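Local coordinates for PATF (Prochloron didemni, PDB 4BG2), which is a prenyltransferase-like protein of the patellamide pathway, probably related to enzymes that attach isoprenoid groups to cyanobactin peptides, at residues 78-83 and 117-122; 257-262 and 294-299. All coordinates share one frame; numbering follows the deposited sequence.

Contact 1: residues 78-83 and 117-122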
loop_
_atom_site.group_PDB
_atom_site.type_symbol
_atom_site.label_atom_id
_atom_site.label_comp_id
_atom_site.label_asym_id
_atom_site.label_seq_id
_atom_site.Cartn_x
_atom_site.Cartn_y
_atom_site.Cartn_z
ATOM N N GLU A 78 -1.274 -17.328 -8.526
ATOM C CA GLU A 78 -1.073 -18.086 -7.286
ATOM C C GLU A 78 -0.975 -17.202 -6.044
ATOM O O GLU A 78 -1.306 -17.644 -4.939
ATOM C CB GLU A 78 0.101 -19.080 -7.358
ATOM C CG GLU A 78 1.492 -18.536 -7.668
ATOM C CD GLU A 78 1.823 -18.440 -9.147
ATOM O OE1 GLU A 78 0.938 -18.707 -10.012
ATOM O OE2 GLU A 78 2.994 -18.090 -9.415
ATOM N N SER A 79 -0.552 -15.954 -6.214
ATOM C CA SER A 79 -0.548 -15.014 -5.097
ATOM C C SER A 79 -1.943 -14.843 -4.464
ATOM O O SER A 79 -2.055 -14.493 -3.284
ATOM C CB SER A 79 0.006 -13.650 -5.538
ATOM O OG SER A 79 -0.734 -13.115 -6.627
ATOM N N LEU A 80 -3.003 -15.078 -5.230
ATOM C CA LEU A 80 -4.355 -15.004 -4.689
ATOM C C LEU A 80 -4.617 -15.993 -3.543
ATOM O O LEU A 80 -5.368 -15.699 -2.628
ATOM C CB LEU A 80 -5.419 -15.202 -5.786
ATOM C CG LEU A 80 -5.586 -14.061 -6.813
ATOM C CD1 LEU A 80 -6.395 -14.547 -8.009
ATOM C CD2 LEU A 80 -6.221 -12.840 -6.190
ATOM N N THR A 81 -4.002 -17.152 -3.576
ATOM C CA THR A 81 -4.287 -18.148 -2.565
ATOM C C THR A 81 -3.977 -17.600 -1.183
ATOM O O THR A 81 -4.695 -17.858 -0.242
ATOM C CB THR A 81 -3.507 -19.438 -2.805
ATOM O OG1 THR A 81 -2.103 -19.137 -2.891
ATOM C CG2 THR A 81 -3.976 -20.091 -4.078
ATOM N N HIS A 82 -2.916 -16.807 -1.073
ATOM C CA HIS A 82 -2.565 -16.190 0.208
ATOM C C HIS A 82 -3.646 -15.243 0.690
ATOM O O HIS A 82 -3.964 -15.196 1.876
ATOM C CB HIS A 82 -1.206 -15.464 0.103
ATOM C CG HIS A 82 -0.072 -16.390 -0.198
ATOM N ND1 HIS A 82 0.291 -17.415 0.649
ATOM C CD2 HIS A 82 0.733 -16.496 -1.281
ATOM C CE1 HIS A 82 1.289 -18.093 0.115
ATOM N NE2 HIS A 82 1.581 -17.548 -1.053
ATOM N N ALA A 83 -4.205 -14.474 -0.229
ATOM C CA ALA A 83 -5.265 -13.536 0.100
ATOM C C ALA A 83 -6.506 -14.268 0.579
ATOM O O ALA A 83 -7.069 -13.952 1.627
ATOM C CB ALA A 83 -5.607 -12.692 -1.109
ATOM N N ILE A 117 1.404 -8.631 -12.056
ATOM C CA ILE A 117 2.611 -9.147 -11.423
ATOM C C ILE A 117 2.238 -10.015 -10.235
ATOM O O ILE A 117 2.664 -11.158 -10.131
ATOM C CB ILE A 117 3.550 -8.011 -10.930
ATOM C CG1 ILE A 117 4.043 -7.172 -12.110
ATOM C CG2 ILE A 117 4.742 -8.593 -10.194
ATOM C CD1 ILE A 117 4.762 -5.896 -11.707
ATOM N N ASN A 118 1.440 -9.462 -9.343
ATOM C CA ASN A 118 1.054 -10.154 -8.121
ATOM C C ASN A 118 -0.028 -9.385 -7.428
ATOM O O ASN A 118 -0.420 -8.297 -7.864
ATOM C CB ASN A 118 2.251 -10.331 -7.177
ATOM C CG ASN A 118 2.791 -9.009 -6.615
ATOM O OD1 ASN A 118 2.053 -8.074 -6.314
ATOM N ND2 ASN A 118 4.084 -8.969 -6.405
ATOM N N ASN A 119 -0.499 -9.958 -6.340
ATOM C CA ASN A 119 -1.190 -9.200 -5.307
ATOM C C ASN A 119 -0.385 -9.285 -4.012
ATOM O O ASN A 119 0.406 -10.191 -3.842
ATOM C CB ASN A 119 -2.608 -9.691 -5.113
ATOM C CG ASN A 119 -2.669 -11.109 -4.572
ATOM O OD1 ASN A 119 -2.644 -12.086 -5.334
ATOM N ND2 ASN A 119 -2.733 -11.227 -3.259
ATOM N N THR A 120 -0.570 -8.308 -3.136
ATOM C CA THR A 120 0.031 -8.319 -1.825
ATOM C C THR A 120 -0.945 -8.963 -0.842
ATOM O O THR A 120 -2.097 -9.246 -1.174
ATOM C CB THR A 120 0.265 -6.879 -1.295
ATOM O OG1 THR A 120 -0.983 -6.225 -1.194
ATOM C CG2 THR A 120 1.131 -6.066 -2.217
ATOM N N ILE A 121 -0.501 -9.158 0.389
ATOM C CA ILE A 121 -1.451 -9.277 1.464
ATOM C C ILE A 121 -1.027 -8.320 2.557
ATOM O O ILE A 121 0.149 -8.113 2.809
ATOM C CB ILE A 121 -1.590 -10.712 2.036
ATOM C CG1 ILE A 121 -0.256 -11.306 2.413
ATOM C CG2 ILE A 121 -2.287 -11.627 1.028
ATOM C CD1 ILE A 121 -0.365 -12.497 3.321
ATOM N N GLY A 122 -2.012 -7.792 3.245
ATOM C CA GLY A 122 -1.756 -6.831 4.253
ATOM C C GLY A 122 -2.888 -6.684 5.208
ATOM O O GLY A 122 -4.018 -7.094 4.922
#
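Ser79 and Asn119, with CA atoms 5.9 Å apart, lie where helix 79-83 runs nearly parallel to strand 117-119, the two axes 8.0 Å apart at 8°. The amide of Asn119 shows how one side chain can tie a helix to a strand. Its CG sits between the backbone N and the carbonyl carbon (chi1 65°), and both ends of the amide turn to Ser79. Asn119 OD1 accepts the hydroxyl of Ser79 OG at 2.5 Å, the donor standing well above the carbonyl plane. Asn119 ND2 gives a hydrogen bond to Thr120 O of the next residue at 2.9 Å and a weak one to Ser79 O at 3.3 Å. An alanine here would probably leave Ser79 OG and Thr120 O without these mates and open a gap beneath the helix. Further along, the CG2 branch of Ile121 lies 3.7 Å from Ala83 N, while its side chain also packs on Phe37 and Ile41 of helix 34-42. A helix laid against a strand in this way, just past a classic beta bulge opposite His139, is consistent with the ABBA prenyltransferase barrel, in which helices surround a closed antiparallel sheet.

Contact 2: residues 257-262 and 294-299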
loop_
_atom_site.group_PDB
_atom_site.type_symbol
_atom_site.label_atom_id
_atom_site.label_comp_id
_atom_site.label_asym_id
_atom_site.label_seq_id
_atom_site.Cartn_x
_atom_site.Cartn_y
_atom_site.Cartn_z
ATOM N N PHE A 257 9.605 17.592 2.791
ATOM C CA PHE A 257 8.526 17.532 3.751
ATOM C C PHE A 257 9.000 18.036 5.108
ATOM O O PHE A 257 10.147 17.798 5.494
ATOM C CB PHE A 257 8.062 16.070 3.912
ATOM C CG PHE A 257 7.656 15.412 2.622
ATOM C CD1 PHE A 257 6.396 15.633 2.089
ATOM C CD2 PHE A 257 8.529 14.579 1.935
ATOM C CE1 PHE A 257 6.018 15.026 0.903
ATOM C CE2 PHE A 257 8.153 13.978 0.742
ATOM C CZ PHE A 257 6.896 14.204 0.229
ATOM N N THR A 258 8.094 18.686 5.839
ATOM C CA THR A 258 8.284 19.031 7.247
ATOM C C THR A 258 7.212 18.322 8.050
ATOM O O THR A 258 6.026 18.404 7.721
ATOM C CB THR A 258 8.156 20.557 7.459
ATOM O OG1 THR A 258 9.061 21.223 6.578
ATOM C CG2 THR A 258 8.457 20.956 8.896
ATOM N N PHE A 259 7.620 17.612 9.095
ATOM C CA PHE A 259 6.716 16.748 9.831
ATOM C C PHE A 259 6.366 17.340 11.181
ATOM O O PHE A 259 7.147 18.115 11.754
ATOM C CB PHE A 259 7.360 15.381 10.082
ATOM C CG PHE A 259 7.808 14.658 8.833
ATOM C CD1 PHE A 259 6.887 14.066 7.987
ATOM C CD2 PHE A 259 9.164 14.536 8.527
ATOM C CE1 PHE A 259 7.302 13.384 6.849
ATOM C CE2 PHE A 259 9.582 13.849 7.393
ATOM C CZ PHE A 259 8.649 13.272 6.555
ATOM N N ASN A 260 5.202 16.949 11.704
ATOM C CA ASN A 260 4.927 17.124 13.115
ATOM C C ASN A 260 5.876 16.211 13.905
ATOM O O ASN A 260 6.714 15.536 13.321
ATOM C CB ASN A 260 3.446 16.879 13.429
ATOM C CG ASN A 260 3.028 15.424 13.244
ATOM O OD1 ASN A 260 3.842 14.565 12.917
ATOM N ND2 ASN A 260 1.759 15.143 13.519
ATOM N N SER A 261 5.772 16.214 15.221
ATOM C CA SER A 261 6.724 15.485 16.052
ATOM C C SER A 261 6.730 13.969 15.787
ATOM O O SER A 261 7.791 13.334 15.710
ATOM C CB SER A 261 6.398 15.749 17.510
ATOM O OG SER A 261 7.093 14.847 18.335
ATOM N N LEU A 262 5.547 13.396 15.647
ATOM C CA LEU A 262 5.439 11.973 15.328
ATOM C C LEU A 262 6.113 11.590 14.007
ATOM O O LEU A 262 6.684 10.509 13.900
ATOM C CB LEU A 262 3.978 11.541 15.331
ATOM C CG LEU A 262 3.341 11.289 16.698
ATOM C CD1 LEU A 262 1.884 10.903 16.525
ATOM C CD2 LEU A 262 4.110 10.220 17.466
ATOM N N GLU A 294 0.588 17.052 9.567
ATOM C CA GLU A 294 -0.073 16.530 10.760
ATOM C C GLU A 294 -0.849 15.240 10.454
ATOM O O GLU A 294 -1.017 14.384 11.333
ATOM C CB GLU A 294 -1.028 17.591 11.322
ATOM C CG GLU A 294 -0.322 18.811 11.926
ATOM C CD GLU A 294 0.118 18.647 13.396
ATOM O OE1 GLU A 294 -0.066 17.566 14.037
ATOM O OE2 GLU A 294 0.687 19.619 13.931
ATOM N N ASN A 295 -1.339 15.131 9.219
ATOM C CA ASN A 295 -2.172 14.041 8.792
ATOM C C ASN A 295 -1.582 13.415 7.537
ATOM O O ASN A 295 -1.614 14.016 6.462
ATOM C CB ASN A 295 -3.583 14.539 8.533
ATOM C CG ASN A 295 -4.220 15.130 9.772
ATOM O OD1 ASN A 295 -4.511 14.414 10.721
ATOM N ND2 ASN A 295 -4.428 16.448 9.775
ATOM N N PHE A 296 -1.030 12.219 7.693
ATOM C CA PHE A 296 -0.275 11.575 6.625
ATOM C C PHE A 296 0.032 10.146 7.001
ATOM O O PHE A 296 -0.129 9.749 8.145
ATOM C CB PHE A 296 1.056 12.312 6.333
ATOM C CG PHE A 296 2.000 12.334 7.494
ATOM C CD1 PHE A 296 1.847 13.278 8.507
ATOM C CD2 PHE A 296 3.029 11.410 7.588
ATOM C CE1 PHE A 296 2.703 13.289 9.592
ATOM C CE2 PHE A 296 3.875 11.404 8.685
ATOM C CZ PHE A 296 3.725 12.364 9.674
ATOM N N CYS A 297 0.491 9.392 6.015
ATOM C CA CYS A 297 1.002 8.047 6.225
ATOM C C CYS A 297 2.439 7.966 5.787
ATOM O O CYS A 297 2.795 8.502 4.754
ATOM C CB CYS A 297 0.199 7.055 5.399
ATOM S SG CYS A 297 -1.364 6.665 6.137
ATOM N N PHE A 298 3.262 7.294 6.575
ATOM C CA PHE A 298 4.682 7.137 6.301
ATOM C C PHE A 298 4.981 5.628 6.112
ATOM O O PHE A 298 4.818 4.838 7.026
ATOM C CB PHE A 298 5.420 7.709 7.497
ATOM C CG PHE A 298 6.884 7.992 7.263
ATOM C CD1 PHE A 298 7.722 7.048 6.700
ATOM C CD2 PHE A 298 7.427 9.197 7.684
ATOM C CE1 PHE A 298 9.082 7.314 6.511
ATOM C CE2 PHE A 298 8.783 9.465 7.521
ATOM C CZ PHE A 298 9.613 8.526 6.921
ATOM N N TYR A 299 5.469 5.271 4.935
ATOM C CA TYR A 299 5.710 3.885 4.537
ATOM C C TYR A 299 7.211 3.692 4.432
ATOM O O TYR A 299 7.907 4.595 4.007
ATOM C CB TYR A 299 5.080 3.641 3.157
ATOM C CG TYR A 299 3.585 3.587 3.153
ATOM C CD1 TYR A 299 2.807 4.727 3.044
ATOM C CD2 TYR A 299 2.924 2.351 3.291
ATOM C CE1 TYR A 299 1.399 4.646 3.045
ATOM C CE2 TYR A 299 1.542 2.269 3.292
ATOM C CZ TYR A 299 0.790 3.399 3.170
ATOM O OH TYR A 299 -0.586 3.264 3.205
#
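Asn260 meets Glu294 and Phe296 from the N-cap position of helix 261-272, which packs against the last strand, 295-303, of the antiparallel barrel. The capping side chain illustrates how one residue can cap a helix and hold it to the residue leading into a strand. Its CB lies 3.6 Å from Glu294 OE1, in contact with the carboxylate. With chi1 at 68°, CG is placed between the backbone N and the carbonyl carbon, and comes to 4.1 Å from Glu294 CA. The amide then divides its duties. Asn260 OD1 accepts the backbone N of Gly263, the capping bond, and also rests in the ring plane at the edge of Phe296, 3.7 Å from CE1. Asn260 ND2 turns to the carboxylate instead, the amide and carboxylate planes standing 88° apart.

Next to this polar pair, Phe259, Phe296 and Phe298 form an aromatic cluster. The Phe259 ring spans the other two: its CD1 reaches Phe296 CZ at 4.0 Å, and its CZ reaches Phe298 CE2 at 3.9 Å. Both ring pairs are oblique. Ile281 of strand 276-284 touches Phe259 and Phe298, and Ile266 of helix 261-272 adds to the packing on Phe298. The bond from Asn260 ND2 to Glu294 OE1, 3.1 Å long and almost straight at 170°, lies in the amide plane but meets OE1 from above the carboxylate plane.

Contact 1 and contact 2 show the same principle, helices fastened to the strands of one closed antiparallel barrel, at two separate places. Their centres are 29 Å apart and their nearest atoms about 10 Å, so they do not touch; they lie on opposite sides of the chain's centre, contact 1 about 13 Å and contact 2 about 17 Å from it. Strand 116-124 is third in the sheet and strand 295-303 tenth, with contact 1 complete in sequence before contact 2 begins. Beyond the far end of strand 295-303, the Cys275–Cys306 disulfide ties the last modelled residue to the one just before strand 276-284. In related ABBA prenyltransferases the active site lies inside the barrel; both contacts join helices to strands.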